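Local coordinates for protein ribonucleoside-diphosphate reductase, alpha chain (Actinobacillus ureae ATCC 25976, PDB 6DQX) that probably catalyses the reduction of ribonucleoside diphosphates to deoxyribonucleotides, as the catalytic alpha subunit of a class Id ribonucleotide reductase, at residues F30-E35 and E54-I59; D36-L41 and T50-R55; Q231-L236 and P246-K251; Q537-A542 and K548-Q553. All coordinates share one frame; numbering follows the deposited sequence.

Contact 1: residues F30-E35 and E54-I59; sequences FEWLNE and ERIRFI
I56 is the one residue of segment 54-59, on helix 52-67, to touch 30-35, and the end of its side chain makes the contact: CD1 is met by F30, W32 and L33. I56 CD1 is 3.9 Å from F30 CE1, and the two side chains pass each other in opposite senses. W32 points against I56, bringing the six-membered part of its indole, with CH2 again 3.9 Å from I56 CD1. The methyl stands obliquely to both rings. L33 adds a looser touch, its CD2 4.3 Å from I56 CD1. The interaction is purely apolar and buried.

Behind this first shell, the three residues of 30-35 brace one another. W32 CZ2 lies in the plane of the F30 ring at its edge, while L33 CB covers one face of the indole, 3.9 Å above its plane and shifted toward the rim. With chi1 at 65°, W32 CG sits between its own backbone N and carbonyl carbon, which folds the indole back toward F30 and the helix. The indole is held at its polar end too, since NE1 donates to M80 O. The backbone turns tightly here, with L33 at the centre of an inverse gamma turn, and N34 then caps helix 35-44 by accepting from S37 N.

Helix 72-82 borders the contact: Y77 meets the F30 ring edge-to-face, and Y77 and M80 both touch I56. W92 of helix 89-94 packs on W32 and I56, so both helices touch the loop and I56 alike.

Contact 2: residues D36-L41 and T50-R55; sequences DSRLFL and TTALER
R38 and A52 mark the closest backbone approach, their CA atoms 6.3 Å apart, where segment 36-41 of helix 35-44 comes up against the first residue of the helix that starts at A52.

The methyl of A52 receives L41 first: L41 CD1 is 3.8 Å from A52 CB. L41 CG lies anti to the carbonyl carbon (chi1 -71°), and the extended branch beyond it carries CD1 across to the alanine. R38 contributes just the aliphatic root of its side chain, CG resting 4.5 Å from A52 CB at the margin of the contact; its guanidinium turns to a salt bridge with E35.

A capping box closes the start of the second helix. E54 N donates to T51 OG1 over 3.0 Å, and in return T51 N donates to E54 OE1 over 3.2 Å, nearly straight at 165° and to the lone pair turned away from the other carboxylate oxygen. The two bonds engage the N-H of the N-cap residue T51 and that of E54 in the first turn.

L33 of the preceding loop fills in beside R38 and A52, while helix 418-423 packs against helix 35-44 through I423, which touches L41, and F422, edge-to-face with F40.

Contact 3: residues Q231-L236 and P246-K251; sequences QLWAKL and PYLFFK
The indole of W233 reaches L248 with the far corner of its six-membered ring, CH2 lying 4.5 Å from L248 CD2; the methyl stands obliquely to the ring. W218, L219 and M222 of helix 216-223 also pack around this tryptophan, and its NE1 donates to N536 OD1, which ties down the polar end of a buried ring.

The arrangement belongs to a beta-alpha-beta unit of the ribonucleotide reductase barrel: parallel strands 209-213 and 247-249 are neighbours in the sheet, and the connection between them carries helices 216-223 and 227-243, the latter turning W233 and L236 onto the second strand. P246 and L248 both direct their side chains at the helix, whereas Y247 between them points away. P246 follows a cis peptide bond just before the strand begins, and it also packs on Y210 and V212 of the neighbouring strand.

L236 carries the larger share of the interface. Its CG lies opposite the backbone N (chi1 -171°), which sends the branch outward from the helix so that it meets both P246 and L248. L236 CD2 is 3.8 Å from L248 CD2, and L236 CG approaches the pyrrolidine ring at P246 CG, also at 3.8 Å.

Contact 4: residues Q537-A542 and K548-Q553; sequences QLYLTA and KSIYYQ
Y539 spans from segment 537-542 to both I550 and Q553, within the beta-alpha-beta unit of strand 524-525, helix 532-544 and strand 549-554 in the reductase barrel. From CB, its CG is anti to the carbonyl carbon (chi1 -66°), and the ring extends from the helix toward the strand. On one flank CD1 is 4.2 Å from I550 CG1, and further out CE1 lies 3.8 Å from I550 CG2, a methyl near the ring plane, so the isoleucine packs at the ring's edge. On the other flank, CE2 comes within 3.5 Å of Q553 OE1.

The tip ends in a short hydrogen bond: Y539 OH donates to Q553 OE1 over 2.6 Å. The hydroxyl lies in the carbonyl plane on a lone pair, with a C=O...O angle of 120°, and the ring and amide planes are 29° apart. Q553 presents its oxygen from an extended chain, and its NE2 donates to T241 OG1, so both ends of the buried amide are engaged, which supports the modelled orientation. Helix 227-243 flanks the pair, K240 touching Y539, I550 and Q553.

One turn along the helix, A542 adds a methyl to the same isoleucine. The link of A542 to the strand runs from its CB to I550 CD1, 4.3 Å away.

In the fold
From the N terminus, contact 1 joins the loop ahead of helix 35-44 to helix 52-67, and contact 2 starts inside this span, bringing helix 35-44 itself onto the start of the same helix. The two share E54 and R55 and touch directly, L33 CD2 packing 3.6 Å from L53 CD2. Across the chain's centre, contacts 3 and 4 follow in series, each closing a short helix-to-strand connection of the barrel. Their strands are antiparallel neighbours: L248 O probably accepts from I550 N at 3.0 Å, and Y247 meets Y551. Contacts 1 and 3 have centres about 43 Å apart and do not touch.

Contact 1: residues F30-E35 and E54-I59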
# COMPACT_ATOMS: atom_id res chain seq x y z
N PHE A 30 25.67 -34.85 15.94
CA PHE A 30 24.99 -33.65 16.45
C PHE A 30 25.80 -32.87 17.47
O PHE A 30 25.23 -32.17 18.30
CB PHE A 30 23.58 -33.97 16.94
CG PHE A 30 22.70 -34.49 15.85
CD1 PHE A 30 22.18 -33.62 14.88
CD2 PHE A 30 22.42 -35.84 15.76
CE1 PHE A 30 21.38 -34.11 13.85
CE2 PHE A 30 21.62 -36.34 14.74
CZ PHE A 30 21.11 -35.47 13.78
N GLU A 31 27.12 -32.90 17.35
CA GLU A 31 27.95 -32.08 18.24
C GLU A 31 27.57 -30.61 18.14
O GLU A 31 27.57 -29.89 19.14
CB GLU A 31 29.43 -32.27 17.96
CG GLU A 31 30.33 -31.50 18.93
CD GLU A 31 31.79 -31.65 18.60
OE1 GLU A 31 32.45 -32.49 19.24
OE2 GLU A 31 32.27 -30.92 17.71
N TRP A 32 27.28 -30.17 16.91
CA TRP A 32 26.82 -28.81 16.62
C TRP A 32 25.57 -28.37 17.37
O TRP A 32 25.42 -27.19 17.66
CB TRP A 32 26.59 -28.63 15.11
CG TRP A 32 25.48 -29.45 14.49
CD1 TRP A 32 25.60 -30.66 13.89
CD2 TRP A 32 24.11 -29.07 14.34
NE1 TRP A 32 24.42 -31.07 13.40
CE2 TRP A 32 23.47 -30.11 13.65
CE3 TRP A 32 23.37 -27.94 14.69
CZ2 TRP A 32 22.12 -30.08 13.33
CZ3 TRP A 32 22.02 -27.91 14.40
CH2 TRP A 32 21.40 -28.98 13.71
N LEU A 33 24.69 -29.31 17.63
CA LEU A 33 23.43 -29.07 18.31
C LEU A 33 23.67 -29.08 19.82
O LEU A 33 23.28 -30.00 20.53
CB LEU A 33 22.42 -30.14 17.89
CG LEU A 33 20.96 -29.99 18.30
CD1 LEU A 33 20.42 -28.63 17.90
CD2 LEU A 33 20.15 -31.09 17.62
N ASN A 34 24.37 -28.05 20.28
CA ASN A 34 24.69 -27.89 21.70
C ASN A 34 23.57 -27.08 22.35
O ASN A 34 22.56 -26.76 21.70
CB ASN A 34 26.07 -27.26 21.88
CG ASN A 34 26.15 -25.83 21.41
OD1 ASN A 34 25.18 -25.23 20.95
ND2 ASN A 34 27.33 -25.26 21.53
N GLU A 35 23.74 -26.73 23.62
CA GLU A 35 22.66 -26.08 24.36
C GLU A 35 22.34 -24.69 23.77
O GLU A 35 21.17 -24.33 23.65
CB GLU A 35 22.99 -26.04 25.87
CG GLU A 35 21.83 -25.69 26.79
CD GLU A 35 20.65 -26.64 26.68
OE1 GLU A 35 19.49 -26.15 26.67
OE2 GLU A 35 20.85 -27.87 26.59
N GLU A 54 13.71 -33.84 16.86
CA GLU A 54 12.44 -34.28 16.30
C GLU A 54 12.14 -33.58 14.97
O GLU A 54 11.68 -34.18 14.01
CB GLU A 54 11.37 -33.96 17.34
CG GLU A 54 9.98 -34.42 17.05
CD GLU A 54 9.11 -34.29 18.29
OE1 GLU A 54 9.34 -33.37 19.12
OE2 GLU A 54 8.21 -35.13 18.42
N ARG A 55 12.39 -32.29 14.96
CA ARG A 55 12.20 -31.49 13.75
C ARG A 55 13.10 -31.99 12.60
O ARG A 55 12.64 -32.12 11.46
CB ARG A 55 12.46 -30.02 14.09
CG ARG A 55 12.19 -29.02 12.97
CD ARG A 55 10.73 -28.89 12.62
NE ARG A 55 10.60 -28.07 11.42
CZ ARG A 55 9.85 -28.33 10.35
NH1 ARG A 55 9.08 -29.40 10.28
NH2 ARG A 55 9.89 -27.48 9.32
N ILE A 56 14.35 -32.31 12.90
CA ILE A 56 15.29 -32.77 11.86
C ILE A 56 14.82 -34.09 11.26
O ILE A 56 14.82 -34.28 10.05
CB ILE A 56 16.73 -32.87 12.38
CG1 ILE A 56 17.27 -31.48 12.76
CG2 ILE A 56 17.64 -33.56 11.38
CD1 ILE A 56 18.43 -31.54 13.73
N ARG A 57 14.44 -35.02 12.12
CA ARG A 57 13.88 -36.27 11.66
C ARG A 57 12.64 -36.07 10.78
O ARG A 57 12.50 -36.74 9.76
CB ARG A 57 13.54 -37.19 12.86
CG ARG A 57 12.89 -38.52 12.47
CD ARG A 57 13.94 -39.50 11.98
NE ARG A 57 14.68 -40.12 13.10
CZ ARG A 57 15.88 -40.74 13.00
NH1 ARG A 57 16.53 -40.85 11.83
NH2 ARG A 57 16.44 -41.25 14.09
N PHE A 58 11.71 -35.21 11.21
CA PHE A 58 10.51 -34.94 10.44
C PHE A 58 10.86 -34.38 9.05
O PHE A 58 10.29 -34.79 8.06
CB PHE A 58 9.59 -33.96 11.16
CG PHE A 58 8.37 -33.57 10.37
CD1 PHE A 58 7.24 -34.37 10.38
CD2 PHE A 58 8.37 -32.43 9.58
CE1 PHE A 58 6.11 -34.02 9.65
CE2 PHE A 58 7.26 -32.07 8.84
CZ PHE A 58 6.14 -32.87 8.86
N ILE A 59 11.80 -33.44 9.02
CA ILE A 59 12.22 -32.82 7.74
C ILE A 59 12.80 -33.88 6.79
O ILE A 59 12.42 -33.94 5.61
CB ILE A 59 13.24 -31.69 8.00
CG1 ILE A 59 12.52 -30.50 8.61
CG2 ILE A 59 13.99 -31.30 6.72
CD1 ILE A 59 13.43 -29.42 9.17

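Contact 2: residues D36-L41 and T50-R55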
# COMPACT_ATOMS: atom_id res chain seq x y z
N ASP A 36 23.36 -23.96 23.33
CA ASP A 36 23.17 -22.66 22.66
C ASP A 36 22.27 -22.80 21.42
O ASP A 36 21.31 -22.04 21.23
CB ASP A 36 24.51 -22.06 22.22
CG ASP A 36 25.39 -21.60 23.40
OD1 ASP A 36 24.92 -21.55 24.55
OD2 ASP A 36 26.57 -21.30 23.15
N SER A 37 22.60 -23.78 20.58
CA SER A 37 21.83 -24.01 19.35
C SER A 37 20.40 -24.47 19.63
O SER A 37 19.47 -24.00 18.99
CB SER A 37 22.56 -24.99 18.43
OG SER A 37 23.75 -24.38 17.96
N ARG A 38 20.23 -25.39 20.57
CA ARG A 38 18.89 -25.83 20.94
C ARG A 38 18.03 -24.67 21.41
O ARG A 38 16.89 -24.55 20.98
CB ARG A 38 18.93 -26.91 22.03
CG ARG A 38 19.10 -28.31 21.47
CD ARG A 38 18.68 -29.35 22.50
NE ARG A 38 19.57 -29.32 23.65
CZ ARG A 38 20.81 -29.81 23.68
NH1 ARG A 38 21.36 -30.41 22.61
NH2 ARG A 38 21.53 -29.70 24.80
N LEU A 39 18.59 -23.83 22.30
CA LEU A 39 17.86 -22.65 22.81
C LEU A 39 17.50 -21.69 21.70
O LEU A 39 16.36 -21.21 21.62
CB LEU A 39 18.67 -21.88 23.87
CG LEU A 39 18.24 -22.12 25.31
CD1 LEU A 39 18.29 -23.61 25.63
CD2 LEU A 39 19.12 -21.32 26.25
N PHE A 40 18.47 -21.41 20.85
CA PHE A 40 18.25 -20.52 19.71
C PHE A 40 17.10 -21.03 18.84
O PHE A 40 16.19 -20.29 18.49
CB PHE A 40 19.52 -20.37 18.88
CG PHE A 40 19.45 -19.28 17.83
CD1 PHE A 40 19.67 -17.95 18.18
CD2 PHE A 40 19.14 -19.58 16.51
CE1 PHE A 40 19.61 -16.93 17.22
CE2 PHE A 40 19.07 -18.57 15.55
CZ PHE A 40 19.31 -17.25 15.90
N LEU A 41 17.13 -22.32 18.52
CA LEU A 41 16.10 -22.93 17.68
C LEU A 41 14.71 -22.93 18.35
O LEU A 41 13.70 -22.64 17.71
CB LEU A 41 16.50 -24.35 17.32
CG LEU A 41 17.66 -24.48 16.33
CD1 LEU A 41 18.08 -25.94 16.23
CD2 LEU A 41 17.27 -23.94 14.95
N THR A 50 7.94 -29.13 20.03
CA THR A 50 8.76 -29.87 19.04
C THR A 50 10.23 -29.62 19.40
O THR A 50 10.62 -28.47 19.55
CB THR A 50 8.47 -29.41 17.59
OG1 THR A 50 7.12 -29.74 17.22
CG2 THR A 50 9.42 -30.12 16.59
N THR A 51 11.02 -30.68 19.58
CA THR A 51 12.44 -30.54 19.85
C THR A 51 13.21 -30.37 18.53
O THR A 51 12.70 -30.74 17.48
CB THR A 51 13.05 -31.75 20.56
OG1 THR A 51 13.05 -32.89 19.68
CG2 THR A 51 12.25 -32.07 21.86
N ALA A 52 14.44 -29.85 18.62
CA ALA A 52 15.32 -29.73 17.43
C ALA A 52 15.55 -31.07 16.72
O ALA A 52 15.39 -31.17 15.51
CB ALA A 52 16.65 -29.12 17.82
N LEU A 53 15.87 -32.12 17.47
CA LEU A 53 16.11 -33.43 16.85
C LEU A 53 14.85 -33.97 16.20
O LEU A 53 14.91 -34.51 15.11
CB LEU A 53 16.65 -34.45 17.88
CG LEU A 53 18.07 -34.26 18.39
CD1 LEU A 53 18.37 -35.17 19.59
CD2 LEU A 53 19.07 -34.49 17.26
N GLU A 54 13.71 -33.84 16.86
CA GLU A 54 12.44 -34.28 16.30
C GLU A 54 12.14 -33.58 14.97
O GLU A 54 11.68 -34.18 14.01
CB GLU A 54 11.37 -33.96 17.34
CG GLU A 54 9.98 -34.42 17.05
CD GLU A 54 9.11 -34.29 18.29
OE1 GLU A 54 9.34 -33.37 19.12
OE2 GLU A 54 8.21 -35.13 18.42
N ARG A 55 12.39 -32.29 14.96
CA ARG A 55 12.20 -31.49 13.75
C ARG A 55 13.10 -31.99 12.60
O ARG A 55 12.64 -32.12 11.46
CB ARG A 55 12.46 -30.02 14.09
CG ARG A 55 12.19 -29.02 12.97
CD ARG A 55 10.73 -28.89 12.62
NE ARG A 55 10.60 -28.07 11.42
CZ ARG A 55 9.85 -28.33 10.35
NH1 ARG A 55 9.08 -29.40 10.28
NH2 ARG A 55 9.89 -27.48 9.32

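Contact 3: residues Q231-L236 and P246-K251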
# COMPACT_ATOMS: atom_id res chain seq x y z
N GLN A 231 30.71 13.24 -10.13
CA GLN A 231 30.07 13.76 -8.90
C GLN A 231 28.98 12.85 -8.33
O GLN A 231 28.82 12.75 -7.12
CB GLN A 231 29.50 15.20 -9.05
CG GLN A 231 30.28 16.26 -8.25
CD GLN A 231 30.47 15.90 -6.77
OE1 GLN A 231 29.63 15.22 -6.16
NE2 GLN A 231 31.60 16.34 -6.20
N LEU A 232 28.21 12.22 -9.20
CA LEU A 232 27.19 11.28 -8.76
C LEU A 232 27.84 10.07 -8.09
O LEU A 232 27.41 9.65 -7.02
CB LEU A 232 26.33 10.84 -9.95
CG LEU A 232 25.09 10.02 -9.63
CD1 LEU A 232 24.06 10.86 -8.88
CD2 LEU A 232 24.48 9.48 -10.92
N TRP A 233 28.88 9.53 -8.72
CA TRP A 233 29.58 8.37 -8.18
C TRP A 233 30.17 8.73 -6.83
O TRP A 233 30.04 7.97 -5.88
CB TRP A 233 30.65 7.90 -9.15
CG TRP A 233 31.36 6.64 -8.75
CD1 TRP A 233 32.69 6.50 -8.45
CD2 TRP A 233 30.79 5.33 -8.64
NE1 TRP A 233 32.97 5.18 -8.15
CE2 TRP A 233 31.83 4.45 -8.27
CE3 TRP A 233 29.50 4.82 -8.83
CZ2 TRP A 233 31.61 3.08 -8.06
CZ3 TRP A 233 29.28 3.45 -8.62
CH2 TRP A 233 30.34 2.60 -8.24
N ALA A 234 30.79 9.91 -6.74
CA ALA A 234 31.34 10.40 -5.46
C ALA A 234 30.29 10.46 -4.36
O ALA A 234 30.55 10.05 -3.24
CB ALA A 234 32.00 11.76 -5.64
N LYS A 235 29.10 10.96 -4.69
CA LYS A 235 28.00 11.02 -3.73
C LYS A 235 27.55 9.61 -3.28
O LYS A 235 27.31 9.37 -2.11
CB LYS A 235 26.82 11.82 -4.31
CG LYS A 235 25.71 12.04 -3.31
CD LYS A 235 24.55 12.88 -3.84
CE LYS A 235 23.49 12.99 -2.75
NZ LYS A 235 22.38 13.92 -3.10
N LEU A 236 27.44 8.68 -4.22
CA LEU A 236 27.07 7.29 -3.89
C LEU A 236 28.07 6.69 -2.89
O LEU A 236 27.67 6.12 -1.87
CB LEU A 236 26.98 6.45 -5.17
CG LEU A 236 26.39 5.04 -5.02
CD1 LEU A 236 25.85 4.56 -6.36
CD2 LEU A 236 27.42 4.07 -4.46
N PRO A 246 23.96 2.58 -0.55
CA PRO A 246 23.25 1.48 -1.23
C PRO A 246 24.08 0.23 -1.50
O PRO A 246 25.28 0.31 -1.63
CB PRO A 246 22.88 2.10 -2.59
CG PRO A 246 23.91 3.17 -2.81
CD PRO A 246 24.22 3.71 -1.46
N TYR A 247 23.39 -0.89 -1.68
CA TYR A 247 23.99 -2.05 -2.37
C TYR A 247 24.36 -1.68 -3.81
O TYR A 247 23.78 -0.78 -4.42
CB TYR A 247 22.99 -3.24 -2.39
CG TYR A 247 22.30 -3.52 -1.07
CD1 TYR A 247 22.96 -3.32 0.13
CD2 TYR A 247 20.99 -4.01 -1.03
CE1 TYR A 247 22.36 -3.58 1.33
CE2 TYR A 247 20.38 -4.27 0.20
CZ TYR A 247 21.07 -4.05 1.37
OH TYR A 247 20.50 -4.29 2.61
N LEU A 248 25.37 -2.35 -4.35
CA LEU A 248 25.74 -2.20 -5.73
C LEU A 248 25.35 -3.44 -6.51
O LEU A 248 25.63 -4.55 -6.08
CB LEU A 248 27.24 -1.96 -5.84
CG LEU A 248 27.68 -0.64 -5.17
CD1 LEU A 248 29.19 -0.59 -5.10
CD2 LEU A 248 27.12 0.55 -5.94
N PHE A 249 24.70 -3.23 -7.65
CA PHE A 249 24.33 -4.32 -8.56
C PHE A 249 24.99 -4.00 -9.89
O PHE A 249 24.62 -3.04 -10.59
CB PHE A 249 22.81 -4.45 -8.65
CG PHE A 249 22.32 -5.46 -9.64
CD1 PHE A 249 22.46 -6.82 -9.40
CD2 PHE A 249 21.71 -5.07 -10.81
CE1 PHE A 249 22.00 -7.75 -10.32
CE2 PHE A 249 21.24 -5.99 -11.73
CZ PHE A 249 21.40 -7.34 -11.49
N PHE A 250 26.05 -4.75 -10.21
CA PHE A 250 26.75 -4.57 -11.48
C PHE A 250 26.03 -5.33 -12.57
O PHE A 250 26.32 -6.48 -12.87
CB PHE A 250 28.21 -4.98 -11.35
CG PHE A 250 28.97 -4.12 -10.40
CD1 PHE A 250 29.06 -2.75 -10.62
CD2 PHE A 250 29.57 -4.65 -9.26
CE1 PHE A 250 29.75 -1.94 -9.74
CE2 PHE A 250 30.26 -3.83 -8.37
CZ PHE A 250 30.35 -2.49 -8.62
N LYS A 251 25.07 -4.64 -13.19
CA LYS A 251 24.06 -5.29 -14.00
C LYS A 251 24.61 -5.96 -15.24
O LYS A 251 24.08 -6.97 -15.71
CB LYS A 251 22.93 -4.30 -14.34
CG LYS A 251 23.37 -3.03 -15.08
CD LYS A 251 22.16 -2.13 -15.32
CE LYS A 251 22.56 -0.71 -15.64
NZ LYS A 251 21.38 0.11 -16.06

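Contact 4: residues Q537-A542 and K548-Q553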
# COMPACT_ATOMS: atom_id res chain seq x y z
N GLN A 537 38.73 3.03 -6.06
CA GLN A 537 39.46 1.99 -6.80
C GLN A 537 38.99 0.57 -6.44
O GLN A 537 38.88 -0.26 -7.34
CB GLN A 537 41.00 2.10 -6.65
CG GLN A 537 41.80 1.18 -7.60
CD GLN A 537 41.45 1.37 -9.08
OE1 GLN A 537 41.53 2.47 -9.61
NE2 GLN A 537 41.02 0.28 -9.74
N LEU A 538 38.68 0.32 -5.17
CA LEU A 538 38.24 -1.02 -4.76
C LEU A 538 36.94 -1.40 -5.47
O LEU A 538 36.86 -2.48 -6.03
CB LEU A 538 38.06 -1.13 -3.25
CG LEU A 538 37.79 -2.54 -2.72
CD1 LEU A 538 38.99 -3.44 -2.94
CD2 LEU A 538 37.44 -2.48 -1.24
N TYR A 539 35.93 -0.52 -5.45
CA TYR A 539 34.67 -0.80 -6.15
C TYR A 539 34.82 -0.91 -7.67
O TYR A 539 34.21 -1.78 -8.32
CB TYR A 539 33.57 0.22 -5.78
CG TYR A 539 33.12 0.14 -4.33
CD1 TYR A 539 32.66 -1.05 -3.80
CD2 TYR A 539 33.18 1.24 -3.49
CE1 TYR A 539 32.25 -1.13 -2.48
CE2 TYR A 539 32.77 1.17 -2.16
CZ TYR A 539 32.31 -0.03 -1.66
OH TYR A 539 31.89 -0.15 -0.38
N LEU A 540 35.67 -0.08 -8.26
CA LEU A 540 35.94 -0.17 -9.68
C LEU A 540 36.62 -1.51 -10.03
O LEU A 540 36.30 -2.14 -11.05
CB LEU A 540 36.79 1.00 -10.15
CG LEU A 540 36.12 2.38 -10.07
CD1 LEU A 540 37.13 3.47 -10.42
CD2 LEU A 540 34.90 2.45 -10.97
N THR A 541 37.54 -1.92 -9.18
CA THR A 541 38.18 -3.24 -9.34
C THR A 541 37.15 -4.37 -9.24
O THR A 541 37.19 -5.30 -10.05
CB THR A 541 39.29 -3.41 -8.32
OG1 THR A 541 40.32 -2.45 -8.62
CG2 THR A 541 39.88 -4.82 -8.35
N ALA A 542 36.21 -4.24 -8.30
CA ALA A 542 35.13 -5.21 -8.15
C ALA A 542 34.38 -5.41 -9.45
O ALA A 542 34.20 -6.55 -9.91
CB ALA A 542 34.17 -4.82 -7.04
N LYS A 548 29.20 -9.44 -9.41
CA LYS A 548 27.83 -9.06 -9.83
C LYS A 548 27.18 -8.10 -8.83
O LYS A 548 26.21 -7.39 -9.17
CB LYS A 548 26.97 -10.29 -10.03
CG LYS A 548 27.54 -11.29 -11.01
CD LYS A 548 26.77 -12.60 -10.97
CE LYS A 548 27.21 -13.53 -12.05
NZ LYS A 548 26.52 -14.84 -12.06
N SER A 549 27.71 -8.06 -7.60
CA SER A 549 27.16 -7.19 -6.56
C SER A 549 28.15 -6.93 -5.44
O SER A 549 29.17 -7.63 -5.31
CB SER A 549 25.88 -7.78 -5.96
OG SER A 549 26.12 -9.04 -5.35
N ILE A 550 27.87 -5.89 -4.67
CA ILE A 550 28.49 -5.65 -3.38
C ILE A 550 27.33 -5.38 -2.41
O ILE A 550 26.36 -4.71 -2.77
CB ILE A 550 29.45 -4.44 -3.38
CG1 ILE A 550 30.71 -4.71 -4.22
CG2 ILE A 550 29.85 -4.06 -1.96
CD1 ILE A 550 31.65 -5.72 -3.62
N TYR A 551 27.46 -5.89 -1.19
CA TYR A 551 26.44 -5.78 -0.15
C TYR A 551 26.74 -4.56 0.76
O TYR A 551 26.64 -3.46 0.25
CB TYR A 551 26.36 -7.11 0.59
CG TYR A 551 25.15 -7.39 1.47
CD1 TYR A 551 23.93 -6.73 1.29
CD2 TYR A 551 25.23 -8.35 2.47
CE1 TYR A 551 22.84 -7.04 2.11
CE2 TYR A 551 24.16 -8.67 3.26
CZ TYR A 551 22.97 -8.00 3.08
OH TYR A 551 21.93 -8.32 3.89
N TYR A 552 27.06 -4.74 2.04
CA TYR A 552 27.33 -3.62 2.97
C TYR A 552 28.79 -3.21 3.01
O TYR A 552 29.68 -4.06 2.93
CB TYR A 552 26.99 -4.02 4.43
CG TYR A 552 25.57 -3.88 4.81
CD1 TYR A 552 25.08 -2.68 5.36
CD2 TYR A 552 24.67 -4.97 4.68
CE1 TYR A 552 23.75 -2.55 5.73
CE2 TYR A 552 23.33 -4.85 5.04
CZ TYR A 552 22.87 -3.65 5.56
OH TYR A 552 21.54 -3.53 5.92
N GLN A 553 29.04 -1.92 3.22
CA GLN A 553 30.37 -1.45 3.57
C GLN A 553 30.29 -1.16 5.05
O GLN A 553 29.59 -0.23 5.46
CB GLN A 553 30.72 -0.20 2.78
CG GLN A 553 32.12 0.34 3.05
CD GLN A 553 32.35 1.68 2.41
OE1 GLN A 553 32.13 1.87 1.21
NE2 GLN A 553 32.84 2.63 3.21